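Local coordinates for structural protein ORF273 (Acidianus two-tailed virus, PDB 4ART) that is probably a structural component of the virion, of unknown precise role, with a new fold stable to heat and acid, at residues 67-70 with 71-74; 216-219 with 220-224; 223-226 with 227-230. All coordinates share one frame; numbering follows the deposited sequence.

Contact 1 of 3, residues 67-70 with 71-74; sequences IYPA and SDYD
Ser71 follows Ala70 directly in the first turn of helix 70-78, just after Pro69 at the N-cap position. Its OG makes a weak hydrogen bond to a bound glycerol. Asp72 reaches back across the turn to the proline. Asp72 OD2 lies 3.8 Å from Pro69 CB and just as near to Pro69 CG. A carboxylate so close to the start of a helix probably gains from the helix dipole. Tyr73 follows, with the aromatic part of the contact. Tyr73 N donates to Pro69 O at 3.2 Å. Its CG is anti to the backbone N (chi1 -164°), and this torsion sets the ring alongside that of Tyr68. The Tyr73 and Tyr68 rings meet obliquely, CD2 to CD2 at 3.8 Å, with their planes 43° apart. Tyr73 OH is held by Ser83 O. Asp74 N closes the turn on Ala70 O at 2.9 Å, and Asp74 OD1 bonds to Tyr60 OH. The whole piece is a strand-to-helix junction. Strand 67-69 lies at the margin of the seven-stranded mixed sheet, antiparallel to strand 58-62, and Ile67 packs on helix 23-44.

Contact 2 of 3, residues 216-219 with 220-224; sequences IPYH and YYVDH
Val222 sits over one face of the Tyr218 ring, one turn further along the chain. This is the tight part of the contact. Val222 CB stands 3.8 Å from the centroid of the Tyr218 ring, almost on the ring normal, in a CH-pi contact. Val222 CG1 comes to 3.5 Å from Tyr218 CZ. The trans chi1 of Tyr218 (-177°) carries the ring forward along the helix to meet Val222. Asp223 OD2 approaches the edge of the same ring, 3.5 Å from Tyr218 CD1. Asp223 OD2 also accepts from His219 ND1 at 2.9 Å, within the imidazole plane and nearly straight. His219 NE2 bonds to Glu195 of the second subunit, so the imidazole bridges two carboxylates. This would probably favour its charged form. Tyr220 and Tyr221 form the looser side. The side chains of Tyr221 and Pro217 meet slackly, CD2 to CB at 4.2 Å, though Tyr221 CD2 lies 3.2 Å from Pro217 O. The Tyr220 ring leads off toward helix 229-242. His224 is exposed, with a weak bond to Asp100. Tyr218 O accepts two N-H groups, Val222 N at 2.8 Å and Asp223 N at 2.9 Å. The bond to Asp223 spans five residues, as in a pi-type turn. Here the C-terminal part of helix 210-221 widens through an i to i+5 bond before His224 in the left-handed region.

Contact 3 of 3, residues 223-226 with 227-230; sequences DHNN and SFKD
Asn225 OD1 grips Ser227 twice. Together with Asn226, these residues have the most surface buried by the contact. Ser227 N donates to Asn225 OD1 at 3.1 Å, in the plane of the amide carbonyl. Ser227 OG donates to the same Asn225 OD1 at 2.6 Å, tilted from that plane. The hydroxyl can do this because it lies between its own backbone N and carbonyl carbon (chi1 73°), which turns it back toward the asparagine. For Asn225, a chi1 near 180° (-169°) turns the amide forward along the chain. Its oxygen is thus committed to Ser227. Its ND2 is taken up by the second subunit, where it bonds to Glu131 OE2 and Ala129 O. Both ends of the amide are satisfied and its rotation is fixed. The Phe228 ring presents its edge to this amide, with Phe228 CD1 3.4 Å from Asn225 OD1. The two planes are 89° apart. Phe228 N makes a weak bond to Asn225 O at 3.4 Å. Asn226 acts mainly through its backbone. Asn226 O accepts from Lys229 N at 3.1 Å. Lys229 CB lies 3.2 Å from that same Asn226 O. The Asn226 side chain rests on Tyr220 and packs on Asn130 of the second subunit. Ser227 and Phe228 pack on Ala188 of the second subunit, so the bend also lies at the dimer contact. The bond from Ser227 N to Asn225 OD1 defines an Asx turn. Here it opens a short 3-10 segment that leads into helix 229-242.

In the fold
Contacts 2 and 3 are continuous and share Asp223 and His224, with centres about 6 Å apart. Together they carry the chain from helix 210-221 round into helix 229-242. His219 O and Asn225 N, 3.1 Å apart, probably form a hydrogen bond across the join, and His219 CB packs on Phe228 CG at 3.8 Å. Both contacts touch the second subunit. Contact 1 lies on the opposite side of the chain's centre, about 33 Å from contact 2 and 39 Å from contact 3, centre to centre. It touches no other protein chain of the assembly. A glycerol beside Ser71 and a sulfate about 5 Å from the side chain of His219 probably come from the crystallisation liquor.

Contact 1 of 3, residues 67-70 with 71-74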
ATOM      1  N   ILE A  67      13.313   5.325  21.966  1.00 35.66           N
ATOM      2  CA  ILE A  67      12.622   5.351  20.677  1.00 34.24           C
ATOM      3  C   ILE A  67      13.033   6.582  19.846  1.00 38.92           C
ATOM      4  O   ILE A  67      13.052   7.696  20.366  1.00 40.66           O
ATOM      5  CB  ILE A  67      11.076   5.163  20.824  1.00 35.47           C
ATOM      6  CG1 ILE A  67      10.378   4.929  19.442  1.00 34.11           C
ATOM      7  CG2 ILE A  67      10.430   6.297  21.643  1.00 37.17           C
ATOM      8  CD1 ILE A  67       8.945   4.311  19.478  1.00 30.73           C
ATOM      9  N   TYR A  68      13.387   6.373  18.576  1.00 35.06           N
ATOM     10  CA  TYR A  68      13.775   7.476  17.692  1.00 37.82           C
ATOM     11  C   TYR A  68      13.112   7.368  16.323  1.00 43.04           C
ATOM     12  O   TYR A  68      13.045   6.254  15.799  1.00 40.75           O
ATOM     13  CB  TYR A  68      15.292   7.485  17.451  1.00 40.08           C
ATOM     14  CG  TYR A  68      16.140   7.604  18.685  1.00 43.86           C
ATOM     15  CD1 TYR A  68      16.509   8.851  19.180  1.00 49.02           C
ATOM     16  CD2 TYR A  68      16.675   6.475  19.293  1.00 43.64           C
ATOM     17  CE1 TYR A  68      17.332   8.972  20.292  1.00 50.28           C
ATOM     18  CE2 TYR A  68      17.505   6.583  20.407  1.00 46.40           C
ATOM     19  CZ  TYR A  68      17.827   7.836  20.903  1.00 55.20           C
ATOM     20  OH  TYR A  68      18.630   7.968  22.011  1.00 63.24           O
ATOM     21  N   PRO A  69      12.741   8.511  15.668  1.00 42.64           N
ATOM     22  CA  PRO A  69      12.253   8.439  14.277  1.00 42.21           C
ATOM     23  C   PRO A  69      13.372   7.841  13.412  1.00 44.46           C
ATOM     24  O   PRO A  69      14.522   8.240  13.561  1.00 44.02           O
ATOM     25  CB  PRO A  69      12.000   9.915  13.932  1.00 45.94           C
ATOM     26  CG  PRO A  69      11.775  10.575  15.258  1.00 50.28           C
ATOM     27  CD  PRO A  69      12.777   9.911  16.137  1.00 45.59           C
ATOM     28  N   ALA A  70      13.058   6.805  12.615  1.00 39.85           N
ATOM     29  CA  ALA A  70      14.012   6.044  11.796  1.00 39.70           C
ATOM     30  C   ALA A  70      14.855   6.854  10.780  1.00 44.78           C
ATOM     31  O   ALA A  70      16.054   6.581  10.609  1.00 41.75           O
ATOM     32  CB  ALA A  70      13.300   4.881  11.115  1.00 39.12           C
ATOM     33  N   SER A  71      14.233   7.860  10.136  1.00 46.06           N
ATOM     34  CA  SER A  71      14.888   8.728   9.147  1.00 50.37           C
ATOM     35  C   SER A  71      16.070   9.474   9.767  1.00 54.51           C
ATOM     36  O   SER A  71      17.161   9.469   9.194  1.00 54.02           O
ATOM     37  CB  SER A  71      13.890   9.725   8.553  1.00 58.44           C
ATOM     38  OG  SER A  71      13.232  10.436   9.595  1.00 74.38           O
ATOM     39  N   ASP A  72      15.841  10.105  10.940  1.00 51.54           N
ATOM     40  CA  ASP A  72      16.859  10.852  11.687  1.00 52.41           C
ATOM     41  C   ASP A  72      17.967   9.894  12.144  1.00 51.76           C
ATOM     42  O   ASP A  72      19.143  10.190  11.940  1.00 54.04           O
ATOM     43  CB  ASP A  72      16.240  11.543  12.935  1.00 54.93           C
ATOM     44  CG  ASP A  72      15.189  12.622  12.700  1.00 68.90           C
ATOM     45  OD1 ASP A  72      15.209  13.251  11.615  1.00 70.40           O
ATOM     46  OD2 ASP A  72      14.385  12.881  13.630  1.00 75.97           O
ATOM     47  N   TYR A  73      17.576   8.729  12.719  1.00 41.96           N
ATOM     48  CA  TYR A  73      18.488   7.722  13.247  1.00 39.64           C
ATOM     49  C   TYR A  73      19.446   7.215  12.178  1.00 46.46           C
ATOM     50  O   TYR A  73      20.652   7.089  12.442  1.00 48.64           O
ATOM     51  CB  TYR A  73      17.723   6.577  13.940  1.00 36.15           C
ATOM     52  CG  TYR A  73      18.598   5.726  14.824  1.00 36.59           C
ATOM     53  CD1 TYR A  73      19.333   4.664  14.300  1.00 36.70           C
ATOM     54  CD2 TYR A  73      18.712   5.989  16.182  1.00 38.98           C
ATOM     55  CE1 TYR A  73      20.154   3.887  15.107  1.00 36.96           C
ATOM     56  CE2 TYR A  73      19.516   5.204  17.003  1.00 42.50           C
ATOM     57  CZ  TYR A  73      20.242   4.158  16.456  1.00 45.97           C
ATOM     58  OH  TYR A  73      21.085   3.418  17.240  1.00 45.64           O
ATOM     59  N   ASP A  74      18.928   6.989  10.954  1.00 42.87           N
ATOM     60  CA  ASP A  74      19.720   6.567   9.796  1.00 42.51           C
ATOM     61  C   ASP A  74      20.812   7.570   9.457  1.00 48.89           C
ATOM     62  O   ASP A  74      21.890   7.145   9.041  1.00 48.65           O
ATOM     63  CB  ASP A  74      18.827   6.297   8.570  1.00 43.49           C
ATOM     64  CG  ASP A  74      17.963   5.031   8.679  1.00 48.10           C
ATOM     65  OD1 ASP A  74      18.329   4.120   9.451  1.00 46.69           O
ATOM     66  OD2 ASP A  74      16.934   4.954   7.983  1.00 51.03           O
TER

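Contact 2 of 3, residues 216-219 with 220-224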
ATOM      1  N   ILE A 216      -7.328 -10.904  -1.198  1.00 26.42           N
ATOM      2  CA  ILE A 216      -8.648 -11.485  -0.918  1.00 26.15           C
ATOM      3  C   ILE A 216      -9.339 -10.947   0.374  1.00 27.58           C
ATOM      4  O   ILE A 216     -10.482 -10.496   0.278  1.00 25.83           O
ATOM      5  CB  ILE A 216      -8.631 -13.021  -1.053  1.00 28.60           C
ATOM      6  CG1 ILE A 216      -8.388 -13.418  -2.533  1.00 27.92           C
ATOM      7  CG2 ILE A 216      -9.905 -13.630  -0.482  1.00 28.38           C
ATOM      8  CD1 ILE A 216      -8.051 -14.859  -2.720  1.00 29.06           C
ATOM      9  N   PRO A 217      -8.686 -10.921   1.562  1.00 25.01           N
ATOM     10  CA  PRO A 217      -9.367 -10.361   2.741  1.00 25.46           C
ATOM     11  C   PRO A 217      -9.539  -8.838   2.604  1.00 29.07           C
ATOM     12  O   PRO A 217     -10.495  -8.292   3.154  1.00 27.49           O
ATOM     13  CB  PRO A 217      -8.460 -10.787   3.922  1.00 26.19           C
ATOM     14  CG  PRO A 217      -7.588 -11.862   3.382  1.00 29.96           C
ATOM     15  CD  PRO A 217      -7.369 -11.475   1.940  1.00 25.42           C
ATOM     16  N   TYR A 218      -8.669  -8.152   1.810  1.00 26.38           N
ATOM     17  CA  TYR A 218      -8.818  -6.726   1.569  1.00 26.56           C
ATOM     18  C   TYR A 218     -10.096  -6.505   0.747  1.00 29.95           C
ATOM     19  O   TYR A 218     -10.842  -5.553   1.006  1.00 28.66           O
ATOM     20  CB  TYR A 218      -7.554  -6.171   0.846  1.00 29.73           C
ATOM     21  CG  TYR A 218      -7.587  -4.673   0.621  1.00 33.83           C
ATOM     22  CD1 TYR A 218      -8.216  -4.131  -0.488  1.00 35.99           C
ATOM     23  CD2 TYR A 218      -7.007  -3.796   1.535  1.00 35.72           C
ATOM     24  CE1 TYR A 218      -8.280  -2.751  -0.683  1.00 38.19           C
ATOM     25  CE2 TYR A 218      -7.041  -2.411   1.339  1.00 33.96           C
ATOM     26  CZ  TYR A 218      -7.685  -1.893   0.232  1.00 44.41           C
ATOM     27  OH  TYR A 218      -7.744  -0.529   0.050  1.00 49.35           O
ATOM     28  N   HIS A 219     -10.327  -7.382  -0.256  1.00 27.17           N
ATOM     29  CA  HIS A 219     -11.504  -7.324  -1.117  1.00 27.66           C
ATOM     30  C   HIS A 219     -12.777  -7.551  -0.300  1.00 30.01           C
ATOM     31  O   HIS A 219     -13.766  -6.853  -0.499  1.00 30.28           O
ATOM     32  CB  HIS A 219     -11.375  -8.334  -2.267  1.00 29.54           C
ATOM     33  CG  HIS A 219     -10.319  -7.989  -3.275  1.00 33.42           C
ATOM     34  ND1 HIS A 219      -9.953  -6.661  -3.538  1.00 35.82           N
ATOM     35  CD2 HIS A 219      -9.599  -8.800  -4.081  1.00 35.85           C
ATOM     36  CE1 HIS A 219      -9.027  -6.717  -4.481  1.00 35.51           C
ATOM     37  NE2 HIS A 219      -8.781  -7.972  -4.851  1.00 36.01           N
ATOM     38  N   TYR A 220     -12.731  -8.475   0.662  1.00 25.07           N
ATOM     39  CA  TYR A 220     -13.860  -8.758   1.548  1.00 25.29           C
ATOM     40  C   TYR A 220     -14.060  -7.648   2.620  1.00 31.02           C
ATOM     41  O   TYR A 220     -15.170  -7.171   2.789  1.00 31.11           O
ATOM     42  CB  TYR A 220     -13.687 -10.184   2.193  1.00 24.79           C
ATOM     43  CG  TYR A 220     -14.765 -10.544   3.190  1.00 29.48           C
ATOM     44  CD1 TYR A 220     -16.112 -10.491   2.841  1.00 31.94           C
ATOM     45  CD2 TYR A 220     -14.441 -10.929   4.484  1.00 30.23           C
ATOM     46  CE1 TYR A 220     -17.112 -10.796   3.770  1.00 32.73           C
ATOM     47  CE2 TYR A 220     -15.431 -11.213   5.426  1.00 33.32           C
ATOM     48  CZ  TYR A 220     -16.766 -11.154   5.062  1.00 40.96           C
ATOM     49  OH  TYR A 220     -17.731 -11.492   5.978  1.00 45.51           O
ATOM     50  N   TYR A 221     -13.020  -7.217   3.308  1.00 28.86           N
ATOM     51  CA  TYR A 221     -13.224  -6.270   4.406  1.00 29.46           C
ATOM     52  C   TYR A 221     -13.177  -4.837   4.069  1.00 36.10           C
ATOM     53  O   TYR A 221     -13.932  -4.059   4.657  1.00 38.27           O
ATOM     54  CB  TYR A 221     -12.204  -6.513   5.518  1.00 29.45           C
ATOM     55  CG  TYR A 221     -12.414  -7.807   6.251  1.00 28.60           C
ATOM     56  CD1 TYR A 221     -13.491  -7.972   7.123  1.00 30.64           C
ATOM     57  CD2 TYR A 221     -11.501  -8.854   6.133  1.00 28.26           C
ATOM     58  CE1 TYR A 221     -13.664  -9.153   7.842  1.00 30.63           C
ATOM     59  CE2 TYR A 221     -11.658 -10.039   6.860  1.00 28.87           C
ATOM     60  CZ  TYR A 221     -12.744 -10.185   7.711  1.00 34.92           C
ATOM     61  OH  TYR A 221     -12.914 -11.353   8.438  1.00 31.95           O
ATOM     62  N   VAL A 222     -12.252  -4.456   3.188  1.00 31.80           N
ATOM     63  CA  VAL A 222     -12.050  -3.050   2.847  1.00 32.84           C
ATOM     64  C   VAL A 222     -12.849  -2.639   1.600  1.00 37.83           C
ATOM     65  O   VAL A 222     -13.450  -1.550   1.585  1.00 36.48           O
ATOM     66  CB  VAL A 222     -10.522  -2.684   2.786  1.00 35.43           C
ATOM     67  CG1 VAL A 222     -10.307  -1.196   2.488  1.00 35.25           C
ATOM     68  CG2 VAL A 222      -9.831  -3.067   4.094  1.00 33.70           C
ATOM     69  N   ASP A 223     -12.897  -3.518   0.574  1.00 36.05           N
ATOM     70  CA  ASP A 223     -13.717  -3.231  -0.610  1.00 36.51           C
ATOM     71  C   ASP A 223     -15.179  -3.610  -0.359  1.00 40.56           C
ATOM     72  O   ASP A 223     -16.025  -3.319  -1.210  1.00 41.59           O
ATOM     73  CB  ASP A 223     -13.165  -3.873  -1.901  1.00 37.02           C
ATOM     74  CG  ASP A 223     -11.834  -3.285  -2.350  1.00 41.59           C
ATOM     75  OD1 ASP A 223     -11.721  -2.035  -2.404  1.00 44.53           O
ATOM     76  OD2 ASP A 223     -10.911  -4.074  -2.671  1.00 37.61           O
ATOM     77  N   HIS A 224     -15.479  -4.232   0.814  1.00 36.09           N
ATOM     78  CA  HIS A 224     -16.829  -4.622   1.225  1.00 38.60           C
ATOM     79  C   HIS A 224     -17.560  -5.500   0.203  1.00 39.37           C
ATOM     80  O   HIS A 224     -18.754  -5.317  -0.058  1.00 37.79           O
ATOM     81  CB  HIS A 224     -17.681  -3.389   1.633  1.00 41.84           C
ATOM     82  CG  HIS A 224     -17.119  -2.634   2.784  1.00 46.02           C
ATOM     83  ND1 HIS A 224     -16.423  -1.446   2.580  1.00 48.04           N
ATOM     84  CD2 HIS A 224     -17.041  -2.972   4.096  1.00 47.37           C
ATOM     85  CE1 HIS A 224     -15.998  -1.072   3.779  1.00 47.26           C
ATOM     86  NE2 HIS A 224     -16.349  -1.957   4.722  1.00 47.21           N
TER

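Contact 3 of 3, residues 223-226 with 227-230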
ATOM      1  N   ASP A 223     -12.897  -3.518   0.574  1.00 36.05           N
ATOM      2  CA  ASP A 223     -13.717  -3.231  -0.610  1.00 36.51           C
ATOM      3  C   ASP A 223     -15.179  -3.610  -0.359  1.00 40.56           C
ATOM      4  O   ASP A 223     -16.025  -3.319  -1.210  1.00 41.59           O
ATOM      5  CB  ASP A 223     -13.165  -3.873  -1.901  1.00 37.02           C
ATOM      6  CG  ASP A 223     -11.834  -3.285  -2.350  1.00 41.59           C
ATOM      7  OD1 ASP A 223     -11.721  -2.035  -2.404  1.00 44.53           O
ATOM      8  OD2 ASP A 223     -10.911  -4.074  -2.671  1.00 37.61           O
ATOM      9  N   HIS A 224     -15.479  -4.232   0.814  1.00 36.09           N
ATOM     10  CA  HIS A 224     -16.829  -4.622   1.225  1.00 38.60           C
ATOM     11  C   HIS A 224     -17.560  -5.500   0.203  1.00 39.37           C
ATOM     12  O   HIS A 224     -18.754  -5.317  -0.058  1.00 37.79           O
ATOM     13  CB  HIS A 224     -17.681  -3.389   1.633  1.00 41.84           C
ATOM     14  CG  HIS A 224     -17.119  -2.634   2.784  1.00 46.02           C
ATOM     15  ND1 HIS A 224     -16.423  -1.446   2.580  1.00 48.04           N
ATOM     16  CD2 HIS A 224     -17.041  -2.972   4.096  1.00 47.37           C
ATOM     17  CE1 HIS A 224     -15.998  -1.072   3.779  1.00 47.26           C
ATOM     18  NE2 HIS A 224     -16.349  -1.957   4.722  1.00 47.21           N
ATOM     19  N   ASN A 225     -16.825  -6.443  -0.386  1.00 34.14           N
ATOM     20  CA  ASN A 225     -17.404  -7.331  -1.373  1.00 33.05           C
ATOM     21  C   ASN A 225     -17.621  -8.664  -0.706  1.00 33.40           C
ATOM     22  O   ASN A 225     -16.651  -9.358  -0.419  1.00 29.06           O
ATOM     23  CB  ASN A 225     -16.486  -7.441  -2.611  1.00 32.45           C
ATOM     24  CG  ASN A 225     -17.191  -8.139  -3.743  1.00 40.81           C
ATOM     25  OD1 ASN A 225     -17.729  -9.230  -3.582  1.00 35.05           O
ATOM     26  ND2 ASN A 225     -17.288  -7.495  -4.878  1.00 31.50           N
ATOM     27  N   ASN A 226     -18.901  -9.011  -0.432  1.00 32.80           N
ATOM     28  CA  ASN A 226     -19.284 -10.244   0.264  1.00 33.33           C
ATOM     29  C   ASN A 226     -19.004 -11.554  -0.461  1.00 38.39           C
ATOM     30  O   ASN A 226     -18.884 -12.575   0.197  1.00 38.01           O
ATOM     31  CB  ASN A 226     -20.741 -10.189   0.752  1.00 34.49           C
ATOM     32  CG  ASN A 226     -20.861  -9.898   2.221  1.00 69.40           C
ATOM     33  OD1 ASN A 226     -20.437  -8.835   2.710  1.00 56.77           O
ATOM     34  ND2 ASN A 226     -21.434 -10.858   2.966  1.00 73.70           N
ATOM     35  N   SER A 227     -18.894 -11.542  -1.802  1.00 35.67           N
ATOM     36  CA  SER A 227     -18.615 -12.755  -2.565  1.00 34.05           C
ATOM     37  C   SER A 227     -17.219 -13.325  -2.224  1.00 34.56           C
ATOM     38  O   SER A 227     -16.980 -14.505  -2.435  1.00 35.54           O
ATOM     39  CB  SER A 227     -18.770 -12.493  -4.052  1.00 35.90           C
ATOM     40  OG  SER A 227     -17.676 -11.711  -4.492  1.00 47.95           O
ATOM     41  N   PHE A 228     -16.355 -12.501  -1.586  1.00 28.17           N
ATOM     42  CA  PHE A 228     -15.006 -12.862  -1.163  1.00 26.66           C
ATOM     43  C   PHE A 228     -14.954 -13.443   0.227  1.00 30.10           C
ATOM     44  O   PHE A 228     -13.884 -13.766   0.703  1.00 28.72           O
ATOM     45  CB  PHE A 228     -14.048 -11.647  -1.262  1.00 27.14           C
ATOM     46  CG  PHE A 228     -13.698 -11.269  -2.680  1.00 27.71           C
ATOM     47  CD1 PHE A 228     -14.515 -10.420  -3.411  1.00 29.55           C
ATOM     48  CD2 PHE A 228     -12.556 -11.782  -3.293  1.00 27.90           C
ATOM     49  CE1 PHE A 228     -14.192 -10.083  -4.739  1.00 31.71           C
ATOM     50  CE2 PHE A 228     -12.254 -11.465  -4.621  1.00 28.47           C
ATOM     51  CZ  PHE A 228     -13.068 -10.612  -5.328  1.00 28.93           C
ATOM     52  N   LYS A 229     -16.088 -13.590   0.878  1.00 31.20           N
ATOM     53  CA  LYS A 229     -16.205 -14.101   2.257  1.00 30.84           C
ATOM     54  C   LYS A 229     -15.588 -15.481   2.448  1.00 35.24           C
ATOM     55  O   LYS A 229     -14.742 -15.659   3.318  1.00 34.81           O
ATOM     56  CB  LYS A 229     -17.693 -14.152   2.680  1.00 33.07           C
ATOM     57  CG  LYS A 229     -17.924 -14.582   4.145  1.00 30.13           C
ATOM     58  CD  LYS A 229     -19.391 -14.995   4.307  1.00 38.75           C
ATOM     59  CE  LYS A 229     -19.890 -14.856   5.716  1.00 58.94           C
ATOM     60  NZ  LYS A 229     -21.084 -15.716   5.971  1.00 57.19           N
ATOM     61  N   ASP A 230     -16.065 -16.468   1.672  1.00 33.84           N
ATOM     62  CA  ASP A 230     -15.608 -17.851   1.771  1.00 33.51           C
ATOM     63  C   ASP A 230     -14.094 -17.965   1.690  1.00 36.14           C
ATOM     64  O   ASP A 230     -13.507 -18.596   2.552  1.00 34.21           O
ATOM     65  CB  ASP A 230     -16.273 -18.743   0.734  1.00 35.06           C
ATOM     66  CG  ASP A 230     -17.712 -19.106   1.054  1.00 45.43           C
ATOM     67  OD1 ASP A 230     -18.213 -18.695   2.135  1.00 44.16           O
ATOM     68  OD2 ASP A 230     -18.329 -19.829   0.250  1.00 54.47           O
TER